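Local atomic coordinates of GDP-6-deoxy-D-mannose reductase (Pseudomonas aeruginosa, PDB entry 6X3B), a protein that probably reduces GDP-4-dehydro-6-deoxy-D-mannose to GDP-D-rhamnose with NADPH, a step in building the lipopolysaccharide O-antigen of the bacterial outer membrane. Residues A[23-34]-A[70-81]; A[171-179]-A[236-247]. One frame throughout, in Å; residues are numbered along the deposited sequence.

Interaction 1 (A[23-34]-A[70-81]). With NDP (NADPH dihydro-nicotinamide-adenine-dinucleotide phosphate), chain E.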
loop_
_atom_site.group_PDB
_atom_site.type_symbol
_atom_site.label_atom_id
_atom_site.label_comp_id
_atom_site.label_asym_id
_atom_site.label_seq_id
_atom_site.Cartn_x
_atom_site.Cartn_y
_atom_site.Cartn_z
ATOM N N GLN A 23 11.623 29.542 3.352
ATOM C CA GLN A 23 11.881 28.174 3.775
ATOM C C GLN A 23 12.589 27.419 2.660
ATOM O O GLN A 23 12.324 27.643 1.480
ATOM C CB GLN A 23 10.584 27.446 4.142
ATOM C CG GLN A 23 9.833 28.187 5.230
ATOM C CD GLN A 23 9.126 27.272 6.178
ATOM O OE1 GLN A 23 7.908 27.348 6.329
ATOM N NE2 GLN A 23 9.880 26.404 6.839
ATOM N N ARG A 24 13.478 26.512 3.053
ATOM C CA ARG A 24 14.304 25.772 2.111
ATOM C C ARG A 24 13.542 24.548 1.620
ATOM O O ARG A 24 13.069 23.741 2.424
ATOM C CB ARG A 24 15.614 25.348 2.764
ATOM C CG ARG A 24 16.586 26.534 2.971
ATOM C CD ARG A 24 17.799 26.121 3.800
ATOM N NE ARG A 24 18.825 27.176 3.873
ATOM C CZ ARG A 24 18.655 28.348 4.481
ATOM N NH1 ARG A 24 17.497 28.631 5.066
ATOM N NH2 ARG A 24 19.643 29.238 4.506
ATOM N N LEU A 25 13.459 24.399 0.302
ATOM C CA LEU A 25 12.675 23.350 -0.330
ATOM C C LEU A 25 13.600 22.501 -1.192
ATOM O O LEU A 25 14.327 23.036 -2.031
ATOM C CB LEU A 25 11.557 23.950 -1.188
ATOM C CG LEU A 25 10.819 22.972 -2.113
ATOM C CD1 LEU A 25 10.116 21.896 -1.286
ATOM C CD2 LEU A 25 9.823 23.717 -3.005
ATOM N N PHE A 26 13.603 21.197 -0.962
ATOM C CA PHE A 26 14.308 20.264 -1.830
ATOM C C PHE A 26 13.282 19.462 -2.616
ATOM O O PHE A 26 12.285 19.002 -2.053
ATOM C CB PHE A 26 15.225 19.327 -1.031
ATOM C CG PHE A 26 16.077 18.426 -1.904
ATOM C CD1 PHE A 26 17.338 18.844 -2.354
ATOM C CD2 PHE A 26 15.610 17.182 -2.291
ATOM C CE1 PHE A 26 18.110 18.019 -3.173
ATOM C CE2 PHE A 26 16.376 16.338 -3.109
ATOM C CZ PHE A 26 17.623 16.761 -3.555
ATOM N N VAL A 27 13.526 19.305 -3.920
ATOM C CA VAL A 27 12.611 18.619 -4.830
ATOM C C VAL A 27 13.376 17.501 -5.531
ATOM O O VAL A 27 14.401 17.756 -6.177
ATOM C CB VAL A 27 12.005 19.577 -5.870
ATOM C CG1 VAL A 27 11.046 18.800 -6.796
ATOM C CG2 VAL A 27 11.266 20.737 -5.179
ATOM N N THR A 28 12.896 16.271 -5.400
ATOM C CA THR A 28 13.429 15.205 -6.242
ATOM C C THR A 28 12.738 15.234 -7.592
ATOM O O THR A 28 11.644 15.770 -7.736
ATOM C CB THR A 28 13.219 13.819 -5.613
ATOM O OG1 THR A 28 11.823 13.486 -5.670
ATOM C CG2 THR A 28 13.701 13.806 -4.158
ATOM N N GLY A 29 13.377 14.621 -8.591
ATOM C CA GLY A 29 12.759 14.550 -9.902
ATOM C C GLY A 29 12.726 15.860 -10.642
ATOM O O GLY A 29 11.876 16.058 -11.516
ATOM N N LEU A 30 13.619 16.785 -10.298
ATOM C CA LEU A 30 13.582 18.095 -10.940
ATOM C C LEU A 30 13.779 18.016 -12.450
ATOM O O LEU A 30 13.341 18.921 -13.167
ATOM C CB LEU A 30 14.634 19.013 -10.321
ATOM C CG LEU A 30 14.155 19.746 -9.065
ATOM C CD1 LEU A 30 15.346 20.421 -8.403
ATOM C CD2 LEU A 30 13.040 20.752 -9.373
ATOM N N SER A 31 14.402 16.955 -12.953
ATOM C CA SER A 31 14.642 16.859 -14.385
ATOM C C SER A 31 13.464 16.290 -15.166
ATOM O O SER A 31 13.505 16.294 -16.399
ATOM C CB SER A 31 15.893 16.018 -14.647
ATOM O OG SER A 31 15.634 14.646 -14.422
ATOM N N GLY A 32 12.412 15.810 -14.501
ATOM C CA GLY A 32 11.278 15.242 -15.204
ATOM C C GLY A 32 10.289 16.305 -15.664
ATOM O O GLY A 32 10.539 17.511 -15.592
ATOM N N PHE A 33 9.122 15.825 -16.122
ATOM C CA PHE A 33 8.082 16.684 -16.693
ATOM C C PHE A 33 7.617 17.739 -15.691
ATOM O O PHE A 33 7.705 18.944 -15.947
ATOM C CB PHE A 33 6.916 15.810 -17.181
ATOM C CG PHE A 33 5.606 16.550 -17.351
ATOM C CD1 PHE A 33 5.520 17.709 -18.123
ATOM C CD2 PHE A 33 4.454 16.063 -16.752
ATOM C CE1 PHE A 33 4.311 18.383 -18.282
ATOM C CE2 PHE A 33 3.230 16.719 -16.914
ATOM C CZ PHE A 33 3.157 17.880 -17.683
ATOM N N VAL A 34 7.140 17.302 -14.529
ATOM C CA VAL A 34 6.602 18.228 -13.541
ATOM C C VAL A 34 7.721 19.047 -12.903
ATOM O O VAL A 34 7.569 20.252 -12.665
ATOM C CB VAL A 34 5.787 17.448 -12.484
ATOM C CG1 VAL A 34 5.333 18.397 -11.365
ATOM C CG2 VAL A 34 4.589 16.777 -13.141
ATOM N N TRP A 70 22.323 17.533 0.891
ATOM C CA TRP A 70 21.723 18.668 1.599
ATOM C C TRP A 70 22.773 19.381 2.447
ATOM O O TRP A 70 22.748 19.311 3.683
ATOM C CB TRP A 70 20.532 18.214 2.452
ATOM C CG TRP A 70 19.573 17.370 1.644
ATOM C CD1 TRP A 70 18.751 17.793 0.647
ATOM C CD2 TRP A 70 19.416 15.951 1.723
ATOM N NE1 TRP A 70 18.056 16.716 0.110
ATOM C CE2 TRP A 70 18.450 15.579 0.759
ATOM C CE3 TRP A 70 19.968 14.964 2.543
ATOM C CZ2 TRP A 70 18.034 14.252 0.588
ATOM C CZ3 TRP A 70 19.569 13.646 2.365
ATOM C CH2 TRP A 70 18.607 13.304 1.401
ATOM N N PRO A 71 23.698 20.108 1.810
ATOM C CA PRO A 71 24.580 20.999 2.596
ATOM C C PRO A 71 23.790 21.946 3.490
ATOM O O PRO A 71 24.082 22.059 4.694
ATOM C CB PRO A 71 25.392 21.735 1.514
ATOM C CG PRO A 71 24.669 21.495 0.217
ATOM C CD PRO A 71 23.989 20.162 0.367
ATOM N N GLU A 72 22.768 22.605 2.948
ATOM C CA GLU A 72 21.742 23.239 3.771
ATOM C C GLU A 72 20.533 22.312 3.897
ATOM O O GLU A 72 20.086 21.727 2.905
ATOM C CB GLU A 72 21.302 24.582 3.185
ATOM C CG GLU A 72 22.464 25.537 2.860
ATOM C CD GLU A 72 21.992 26.956 2.561
ATOM O OE1 GLU A 72 20.836 27.135 2.104
ATOM O OE2 GLU A 72 22.778 27.898 2.791
ATOM N N LEU A 73 19.989 22.211 5.121
ATOM C CA LEU A 73 18.891 21.276 5.411
ATOM C C LEU A 73 17.571 21.803 4.854
ATOM O O LEU A 73 17.229 22.965 5.085
ATOM C CB LEU A 73 18.767 21.070 6.909
ATOM C CG LEU A 73 17.744 20.033 7.369
ATOM C CD1 LEU A 73 18.302 18.650 7.140
ATOM C CD2 LEU A 73 17.386 20.238 8.852
ATOM N N PRO A 74 16.809 20.998 4.121
ATOM C CA PRO A 74 15.491 21.467 3.678
ATOM C C PRO A 74 14.506 21.530 4.841
ATOM O O PRO A 74 14.543 20.710 5.761
ATOM C CB PRO A 74 15.065 20.427 2.634
ATOM C CG PRO A 74 15.863 19.200 2.953
ATOM C CD PRO A 74 17.157 19.668 3.580
ATOM N N ASP A 75 13.645 22.547 4.801
ATOM C CA ASP A 75 12.466 22.601 5.656
ATOM C C ASP A 75 11.339 21.752 5.102
ATOM O O ASP A 75 10.435 21.348 5.848
ATOM C CB ASP A 75 11.977 24.039 5.771
ATOM C CG ASP A 75 12.994 24.914 6.419
ATOM O OD1 ASP A 75 13.293 24.639 7.589
ATOM O OD2 ASP A 75 13.525 25.820 5.745
ATOM N N ALA A 76 11.354 21.534 3.795
ATOM C CA ALA A 76 10.294 20.787 3.133
ATOM C C ALA A 76 10.887 20.061 1.941
ATOM O O ALA A 76 11.854 20.516 1.334
ATOM C CB ALA A 76 9.155 21.707 2.666
ATOM N N VAL A 77 10.277 18.935 1.606
ATOM C CA VAL A 77 10.685 18.104 0.488
ATOM C C VAL A 77 9.437 17.797 -0.320
ATOM O O VAL A 77 8.395 17.481 0.257
ATOM C CB VAL A 77 11.362 16.813 0.984
ATOM C CG1 VAL A 77 11.699 15.886 -0.183
ATOM C CG2 VAL A 77 12.635 17.177 1.760
ATOM N N ILE A 78 9.518 17.942 -1.643
ATOM C CA ILE A 78 8.503 17.422 -2.558
ATOM C C ILE A 78 9.153 16.293 -3.332
ATOM O O ILE A 78 10.196 16.489 -3.974
ATOM C CB ILE A 78 7.954 18.489 -3.512
ATOM C CG1 ILE A 78 7.324 19.642 -2.737
ATOM C CG2 ILE A 78 6.887 17.861 -4.452
ATOM C CD1 ILE A 78 6.786 20.702 -3.651
ATOM N N HIS A 79 8.565 15.104 -3.247
ATOM C CA HIS A 79 9.167 13.908 -3.808
ATOM C C HIS A 79 8.371 13.566 -5.063
ATOM O O HIS A 79 7.275 13.009 -4.976
ATOM C CB HIS A 79 9.164 12.771 -2.777
ATOM C CG HIS A 79 9.686 11.468 -3.305
ATOM N ND1 HIS A 79 10.738 11.385 -4.199
ATOM C CD2 HIS A 79 9.287 10.192 -3.072
ATOM C CE1 HIS A 79 10.970 10.112 -4.479
ATOM N NE2 HIS A 79 10.102 9.366 -3.812
ATOM N N LEU A 80 8.926 13.932 -6.224
ATOM C CA LEU A 80 8.370 13.644 -7.535
ATOM C C LEU A 80 9.013 12.445 -8.212
ATOM O O LEU A 80 8.365 11.801 -9.039
ATOM C CB LEU A 80 8.548 14.853 -8.469
ATOM C CG LEU A 80 7.879 16.186 -8.141
ATOM C CD1 LEU A 80 8.508 17.335 -8.959
ATOM C CD2 LEU A 80 6.392 16.078 -8.446
ATOM N N ALA A 81 10.259 12.129 -7.880
ATOM C CA ALA A 81 11.059 11.226 -8.700
ATOM C C ALA A 81 10.549 9.789 -8.652
ATOM O O ALA A 81 10.125 9.288 -7.605
ATOM C CB ALA A 81 12.515 11.249 -8.251
HETATM P PA NDP E . 8.909 11.862 -15.168
HETATM O O1A NDP E . 8.980 10.410 -15.500
HETATM O O2A NDP E . 8.783 12.843 -16.284
HETATM O O5B NDP E . 10.160 12.261 -14.251
HETATM C C5B NDP E . 10.675 11.293 -13.306
HETATM C C4B NDP E . 11.851 11.894 -12.578
HETATM O O4B NDP E . 12.356 10.937 -11.612
HETATM C C3B NDP E . 13.052 12.288 -13.450
HETATM O O3B NDP E . 13.601 13.531 -13.030
HETATM C C2B NDP E . 14.018 11.129 -13.241
HETATM O O2B NDP E . 15.366 11.561 -13.412
HETATM C C1B NDP E . 13.746 10.795 -11.781
HETATM N N9A NDP E . 14.130 9.441 -11.404
HETATM C C8A NDP E . 13.645 8.270 -11.930
HETATM N N7A NDP E . 14.182 7.201 -11.398
HETATM C C5A NDP E . 15.080 7.697 -10.464
HETATM C C6A NDP E . 15.964 7.068 -9.568
HETATM N N6A NDP E . 16.064 5.744 -9.497
HETATM N N1A NDP E . 16.727 7.852 -8.770
HETATM C C2A NDP E . 16.594 9.179 -8.878
HETATM N N3A NDP E . 15.799 9.883 -9.679
HETATM C C4A NDP E . 15.058 9.077 -10.458
HETATM O O3 NDP E . 7.695 12.101 -14.151
HETATM P PN NDP E . 6.571 13.240 -14.120
HETATM O O1N NDP E . 7.237 14.557 -13.901
HETATM O O2N NDP E . 5.696 13.077 -15.317
HETATM O O5D NDP E . 5.751 12.833 -12.805
HETATM C C5D NDP E . 6.086 13.471 -11.549
HETATM C C4D NDP E . 5.332 12.790 -10.435
HETATM O O4D NDP E . 3.908 12.942 -10.667
HETATM C C3D NDP E . 5.580 11.281 -10.289
HETATM O O3D NDP E . 5.620 10.898 -8.921
HETATM C C2D NDP E . 4.380 10.689 -11.024
HETATM O O2D NDP E . 4.059 9.377 -10.590
HETATM C C1D NDP E . 3.278 11.684 -10.675
HETATM N N1N NDP E . 2.184 11.703 -11.690
HETATM C C2N NDP E . 2.377 12.258 -12.926
HETATM C C3N NDP E . 1.345 12.421 -13.811
HETATM C C7N NDP E . 1.674 12.782 -15.208
HETATM O O7N NDP E . 0.774 12.854 -16.050
HETATM N N7N NDP E . 2.942 13.020 -15.513
HETATM C C4N NDP E . -0.048 12.227 -13.318
HETATM C C5N NDP E . -0.129 11.580 -11.998
HETATM C C6N NDP E . 0.958 11.158 -11.395
HETATM P P2B NDP E . 16.073 10.803 -14.651
HETATM O O1X NDP E . 17.482 11.350 -14.714
HETATM O O2X NDP E . 16.049 9.321 -14.341
HETATM O O3X NDP E . 15.271 11.140 -15.891
HETATM O O HOH W 1 10.705 25.023 9.036
#
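Trp-70 meets the ring of Phe-26 edge-on, in a T-shaped pair with planes at 80°. Its NE1 sits over the centre of one Phe-26 face, 3.3 Å from Phe-26 CG. Pro-74 CB touches Phe-26 CB beside this pair. The imidazole of His-79 receives Thr-28 OG1 at its edge, with OG1 2.8 Å from His-79 ND1; either may donate. At the far end, the guanidinium of Arg-24 takes Glu-72 at its edge. Arg-24 NE lies 2.7 Å from Glu-72 OE1 in a salt bridge. NE meets OE1 from above the Glu-72 carboxylate plane, and the two planes are 50° apart.

Between these groups, strands 23-28 and 76-79 run parallel. Phe-26 N bonds to Ala-76 O, Ile-78 N to Phe-26 O and Thr-28 N to Ile-78 O. At the strand start, Asp-75 grips Arg-24 twice: its OD2 takes Arg-24 N at 2.8 Å through the anti lone pair, and its own N gives to Arg-24 O. That carbonyl also accepts from Ala-76 N. On the opposite side of the sheet from Phe-26, Leu-25 CD1 packs on Ile-78 CG1, and Val-27 CG1 on Leu-80 CD1.

The C-terminal ends of both strands form the nucleotide-binding end of a Rossmann fold. Strand 23-28 leads through the glycine-rich turn Gly-29 to Gly-32 into helix 33-44. Phe-33 N and Val-34 N, at that helix start, bond to the NADPH diphosphate, Val-34 N lying 2.8 Å from O1N.

Thr-28 OG1 stands between its backbone N and carbonyl carbon, chi1 71°, facing the loop after strand 76-79. There OG1 accepts a nearly straight bond from Ala-81 N at 3.0 Å. His-79 NE2 bonds to Thr-104 OG1, so both imidazole nitrogens have partners, which fixes the ring's rotation. One buried hydroxyl thus ties the strand end before the Gly-29 turn to the loop carrying Leu-80 O, the acceptor for ribose O3D.

Interaction 2 (A[171-179]-A[236-247]). With NDP (NADPH dihydro-nicotinamide-adenine-dinucleotide phosphate), chain E.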
loop_
_atom_site.group_PDB
_atom_site.type_symbol
_atom_site.label_atom_id
_atom_site.label_comp_id
_atom_site.label_asym_id
_atom_site.label_seq_id
_atom_site.Cartn_x
_atom_site.Cartn_y
_atom_site.Cartn_z
ATOM N N TRP A 171 7.318 13.656 11.632
ATOM C CA TRP A 171 7.376 14.629 10.547
ATOM C C TRP A 171 5.976 14.988 10.068
ATOM O O TRP A 171 5.021 14.214 10.203
ATOM C CB TRP A 171 8.174 14.084 9.359
ATOM C CG TRP A 171 9.573 13.670 9.680
ATOM C CD1 TRP A 171 10.225 13.822 10.863
ATOM C CD2 TRP A 171 10.485 13.016 8.797
ATOM N NE1 TRP A 171 11.491 13.301 10.774
ATOM C CE2 TRP A 171 11.677 12.803 9.514
ATOM C CE3 TRP A 171 10.406 12.584 7.466
ATOM C CZ2 TRP A 171 12.799 12.193 8.944
ATOM C CZ3 TRP A 171 11.520 11.967 6.894
ATOM C CH2 TRP A 171 12.696 11.775 7.640
ATOM N N ARG A 172 5.871 16.171 9.472
ATOM C CA ARG A 172 4.657 16.609 8.788
ATOM C C ARG A 172 4.657 16.002 7.388
ATOM O O ARG A 172 5.326 16.506 6.475
ATOM C CB ARG A 172 4.602 18.133 8.730
ATOM C CG ARG A 172 3.392 18.694 7.988
ATOM C CD ARG A 172 3.156 20.155 8.366
ATOM N NE ARG A 172 2.114 20.803 7.577
ATOM C CZ ARG A 172 2.367 21.560 6.512
ATOM N NH1 ARG A 172 3.624 21.732 6.112
ATOM N NH2 ARG A 172 1.382 22.151 5.856
ATOM N N VAL A 173 3.909 14.910 7.212
ATOM C CA VAL A 173 3.825 14.188 5.952
ATOM C C VAL A 173 2.481 14.479 5.313
ATOM O O VAL A 173 1.431 14.373 5.964
ATOM C CB VAL A 173 4.010 12.676 6.150
ATOM C CG1 VAL A 173 3.805 11.960 4.826
ATOM C CG2 VAL A 173 5.391 12.408 6.728
ATOM N N LEU A 174 2.518 14.826 4.036
ATOM C CA LEU A 174 1.332 15.076 3.243
ATOM C C LEU A 174 1.387 14.210 1.991
ATOM O O LEU A 174 2.469 13.910 1.465
ATOM C CB LEU A 174 1.253 16.544 2.828
ATOM C CG LEU A 174 1.495 17.566 3.943
ATOM C CD1 LEU A 174 1.874 18.907 3.309
ATOM C CD2 LEU A 174 0.223 17.703 4.776
ATOM N N VAL A 175 0.213 13.812 1.515
ATOM C CA VAL A 175 0.094 13.021 0.300
ATOM C C VAL A 175 -0.835 13.755 -0.655
ATOM O O VAL A 175 -1.940 14.167 -0.276
ATOM C CB VAL A 175 -0.420 11.597 0.591
ATOM C CG1 VAL A 175 -0.804 10.920 -0.707
ATOM C CG2 VAL A 175 0.652 10.792 1.290
ATOM N N ALA A 176 -0.391 13.913 -1.893
ATOM C CA ALA A 176 -1.228 14.442 -2.951
ATOM C C ALA A 176 -1.493 13.344 -3.967
ATOM O O ALA A 176 -0.568 12.617 -4.339
ATOM C CB ALA A 176 -0.554 15.630 -3.636
ATOM N N ARG A 177 -2.744 13.242 -4.438
ATOM C CA ARG A 177 -3.137 12.328 -5.523
ATOM C C ARG A 177 -3.570 13.155 -6.726
ATOM O O ARG A 177 -4.757 13.478 -6.876
ATOM C CB ARG A 177 -4.264 11.377 -5.093
ATOM C CG ARG A 177 -3.833 10.376 -4.023
ATOM C CD ARG A 177 -5.016 9.586 -3.445
ATOM N NE ARG A 177 -4.546 8.533 -2.556
ATOM C CZ ARG A 177 -5.352 7.799 -1.793
ATOM N NH1 ARG A 177 -6.663 8.039 -1.802
ATOM N NH2 ARG A 177 -4.852 6.836 -1.025
ATOM N N PRO A 178 -2.651 13.562 -7.590
ATOM C CA PRO A 178 -3.046 14.364 -8.753
ATOM C C PRO A 178 -3.697 13.491 -9.806
ATOM O O PRO A 178 -3.313 12.334 -10.012
ATOM C CB PRO A 178 -1.715 14.929 -9.258
ATOM C CG PRO A 178 -0.702 13.861 -8.842
ATOM C CD PRO A 178 -1.190 13.374 -7.503
ATOM N N PHE A 179 -4.693 14.060 -10.479
ATOM C CA PHE A 179 -5.307 13.355 -11.592
ATOM C C PHE A 179 -4.589 13.788 -12.874
ATOM O O PHE A 179 -3.384 14.060 -12.830
ATOM C CB PHE A 179 -6.828 13.596 -11.579
ATOM C CG PHE A 179 -7.550 12.827 -10.464
ATOM C CD1 PHE A 179 -7.176 12.990 -9.136
ATOM C CD2 PHE A 179 -8.565 11.922 -10.754
ATOM C CE1 PHE A 179 -7.823 12.290 -8.103
ATOM C CE2 PHE A 179 -9.220 11.226 -9.738
ATOM C CZ PHE A 179 -8.841 11.403 -8.406
ATOM N N LEU A 236 2.155 22.403 0.981
ATOM C CA LEU A 236 3.296 22.656 1.860
ATOM C C LEU A 236 2.972 23.756 2.860
ATOM O O LEU A 236 3.370 23.679 4.026
ATOM C CB LEU A 236 4.525 23.072 1.053
ATOM C CG LEU A 236 5.127 22.051 0.083
ATOM C CD1 LEU A 236 6.382 22.657 -0.551
ATOM C CD2 LEU A 236 5.494 20.769 0.820
ATOM N N SER A 237 2.269 24.797 2.410
ATOM C CA SER A 237 1.970 25.912 3.307
ATOM C C SER A 237 0.847 25.591 4.285
ATOM O O SER A 237 0.868 26.086 5.415
ATOM C CB SER A 237 1.583 27.161 2.515
ATOM O OG SER A 237 2.688 27.673 1.801
ATOM N N HIS A 238 -0.140 24.790 3.881
ATOM C CA HIS A 238 -1.400 24.732 4.622
ATOM C C HIS A 238 -1.922 23.328 4.910
ATOM O O HIS A 238 -2.873 23.204 5.694
ATOM C CB HIS A 238 -2.504 25.508 3.877
ATOM C CG HIS A 238 -2.135 26.922 3.525
ATOM N ND1 HIS A 238 -1.819 27.874 4.479
ATOM C CD2 HIS A 238 -2.073 27.553 2.329
ATOM C CE1 HIS A 238 -1.551 29.021 3.877
ATOM N NE2 HIS A 238 -1.703 28.857 2.574
ATOM N N GLY A 239 -1.359 22.279 4.306
ATOM C CA GLY A 239 -1.916 20.944 4.477
ATOM C C GLY A 239 -1.814 20.431 5.905
ATOM O O GLY A 239 -0.976 20.847 6.705
ATOM N N GLU A 240 -2.711 19.509 6.244
ATOM C CA GLU A 240 -2.719 18.907 7.575
ATOM C C GLU A 240 -1.832 17.671 7.594
ATOM O O GLU A 240 -2.012 16.770 6.771
ATOM C CB GLU A 240 -4.135 18.518 7.999
ATOM C CG GLU A 240 -5.072 19.694 8.096
ATOM C CD GLU A 240 -6.123 19.526 9.192
ATOM O OE1 GLU A 240 -6.899 20.482 9.431
ATOM O OE2 GLU A 240 -6.169 18.442 9.814
ATOM N N ALA A 241 -0.884 17.634 8.537
ATOM C CA ALA A 241 -0.016 16.472 8.717
ATOM C C ALA A 241 -0.836 15.189 8.731
ATOM O O ALA A 241 -1.883 15.114 9.382
ATOM C CB ALA A 241 0.780 16.604 10.025
ATOM N N GLY A 242 -0.374 14.184 7.985
ATOM C CA GLY A 242 -1.049 12.902 7.961
ATOM C C GLY A 242 -2.182 12.778 6.966
ATOM O O GLY A 242 -2.769 11.690 6.856
ATOM N N ALA A 243 -2.500 13.829 6.211
ATOM C CA ALA A 243 -3.682 13.802 5.361
ATOM C C ALA A 243 -3.324 13.539 3.896
ATOM O O ALA A 243 -2.233 13.882 3.431
ATOM C CB ALA A 243 -4.476 15.106 5.478
ATOM N N VAL A 244 -4.277 12.923 3.186
ATOM C CA VAL A 244 -4.214 12.648 1.754
ATOM C C VAL A 244 -5.154 13.605 1.030
ATOM O O VAL A 244 -6.320 13.749 1.419
ATOM C CB VAL A 244 -4.611 11.191 1.465
ATOM C CG1 VAL A 244 -4.678 10.927 -0.033
ATOM C CG2 VAL A 244 -3.663 10.227 2.167
ATOM N N TYR A 245 -4.664 14.240 -0.040
ATOM C CA TYR A 245 -5.458 15.199 -0.804
ATOM C C TYR A 245 -5.480 14.834 -2.278
ATOM O O TYR A 245 -4.413 14.663 -2.879
ATOM C CB TYR A 245 -4.888 16.617 -0.666
ATOM C CG TYR A 245 -4.868 17.109 0.745
ATOM C CD1 TYR A 245 -3.792 16.848 1.579
ATOM C CD2 TYR A 245 -5.938 17.836 1.247
ATOM C CE1 TYR A 245 -3.778 17.300 2.887
ATOM C CE2 TYR A 245 -5.944 18.287 2.542
ATOM C CZ TYR A 245 -4.869 18.027 3.352
ATOM O OH TYR A 245 -4.908 18.509 4.625
ATOM N N ASN A 246 -6.683 14.734 -2.860
ATOM C CA ASN A 246 -6.806 14.750 -4.316
ATOM C C ASN A 246 -6.385 16.114 -4.853
ATOM O O ASN A 246 -6.725 17.147 -4.278
ATOM C CB ASN A 246 -8.243 14.501 -4.759
ATOM C CG ASN A 246 -8.712 13.082 -4.492
ATOM O OD1 ASN A 246 -7.907 12.154 -4.313
ATOM N ND2 ASN A 246 -10.024 12.907 -4.489
ATOM N N VAL A 247 -5.678 16.111 -5.974
ATOM C CA VAL A 247 -5.374 17.340 -6.709
ATOM C C VAL A 247 -6.010 17.170 -8.086
ATOM O O VAL A 247 -5.505 16.419 -8.930
ATOM C CB VAL A 247 -3.868 17.616 -6.794
ATOM C CG1 VAL A 247 -3.601 18.891 -7.644
ATOM C CG2 VAL A 247 -3.247 17.770 -5.370
HETATM P PA NDP E . 8.909 11.862 -15.168
HETATM O O1A NDP E . 8.980 10.410 -15.500
HETATM O O2A NDP E . 8.783 12.843 -16.284
HETATM O O5B NDP E . 10.160 12.261 -14.251
HETATM C C5B NDP E . 10.675 11.293 -13.306
HETATM C C4B NDP E . 11.851 11.894 -12.578
HETATM O O4B NDP E . 12.356 10.937 -11.612
HETATM C C3B NDP E . 13.052 12.288 -13.450
HETATM O O3B NDP E . 13.601 13.531 -13.030
HETATM C C2B NDP E . 14.018 11.129 -13.241
HETATM O O2B NDP E . 15.366 11.561 -13.412
HETATM C C1B NDP E . 13.746 10.795 -11.781
HETATM N N9A NDP E . 14.130 9.441 -11.404
HETATM C C8A NDP E . 13.645 8.270 -11.930
HETATM N N7A NDP E . 14.182 7.201 -11.398
HETATM C C5A NDP E . 15.080 7.697 -10.464
HETATM C C6A NDP E . 15.964 7.068 -9.568
HETATM N N6A NDP E . 16.064 5.744 -9.497
HETATM N N1A NDP E . 16.727 7.852 -8.770
HETATM C C2A NDP E . 16.594 9.179 -8.878
HETATM N N3A NDP E . 15.799 9.883 -9.679
HETATM C C4A NDP E . 15.058 9.077 -10.458
HETATM O O3 NDP E . 7.695 12.101 -14.151
HETATM P PN NDP E . 6.571 13.240 -14.120
HETATM O O1N NDP E . 7.237 14.557 -13.901
HETATM O O2N NDP E . 5.696 13.077 -15.317
HETATM O O5D NDP E . 5.751 12.833 -12.805
HETATM C C5D NDP E . 6.086 13.471 -11.549
HETATM C C4D NDP E . 5.332 12.790 -10.435
HETATM O O4D NDP E . 3.908 12.942 -10.667
HETATM C C3D NDP E . 5.580 11.281 -10.289
HETATM O O3D NDP E . 5.620 10.898 -8.921
HETATM C C2D NDP E . 4.380 10.689 -11.024
HETATM O O2D NDP E . 4.059 9.377 -10.590
HETATM C C1D NDP E . 3.278 11.684 -10.675
HETATM N N1N NDP E . 2.184 11.703 -11.690
HETATM C C2N NDP E . 2.377 12.258 -12.926
HETATM C C3N NDP E . 1.345 12.421 -13.811
HETATM C C7N NDP E . 1.674 12.782 -15.208
HETATM O O7N NDP E . 0.774 12.854 -16.050
HETATM N N7N NDP E . 2.942 13.020 -15.513
HETATM C C4N NDP E . -0.048 12.227 -13.318
HETATM C C5N NDP E . -0.129 11.580 -11.998
HETATM C C6N NDP E . 0.958 11.158 -11.395
HETATM P P2B NDP E . 16.073 10.803 -14.651
HETATM O O1X NDP E . 17.482 11.350 -14.714
HETATM O O2X NDP E . 16.049 9.321 -14.341
HETATM O O3X NDP E . 15.271 11.140 -15.891
HETATM O O HOH W 2 -0.003 20.044 9.702
#
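Arg-172 reaches from its strand to Leu-236 near the end of helix 225-238 and to Gly-239 just beyond it. CG is anti to the backbone N, chi1 178°, and the chain stays extended to NE. Beyond CB, CG touches Ala-241 CB at 3.9 Å. NE makes a weak bond to Gly-239 O and an ordinary one to a water that also accepts from Ala-241 N. NH1 gives to Leu-236 O at 2.9 Å, in the guanidinium plane, and also to Thr-119. NH2 shares Leu-236 O at 3.1 Å, from above the carbonyl plane, and reaches Gly-239 O at 2.8 Å.

Helix 225-238 leads through a type II turn, Glu-240 to Ala-243, into strand 244-247. That strand runs parallel to 172-178 in the central sheet of the Rossmann-type fold. From the turn, Gly-242 N bonds across to Val-173 O on the neighbouring strand. Glu-240 N is held by Tyr-245 OH at 2.9 Å.

Farther along, Val-244 CG1 lies over one face of the Arg-177 guanidinium, 3.5 Å from Arg-177 NE. The charge of Arg-177 is met by Glu-159 in helix 150-169. At the cofactor end, Phe-179 N bonds to Val-247 O, while Pro-178 CG touches the nicotinamide ring at C5N, 3.9 Å away.

Interaction 1 and interaction 2 lie in one sheet, with centres about 15 Å apart. They come in series along the chain: 23-34 and 70-81 are paired before 171-179 and 236-247. Strand 119-123 stands between them, bonded to 76-79 on one edge and to 172-182 on the other. Leu-236 of helix 225-238 packs on the face that carries Leu-25, Ala-76 and Ile-78. It belongs to interaction 2, yet its CD1 lies 3.7 Å from Ile-78 CD1 of interaction 1. Both contacts reach the same NADPH. Interaction 1 meets the diphosphate and both riboses, interaction 2 the nicotinamide, so they follow the cofactor from adenosine ribose to nicotinamide.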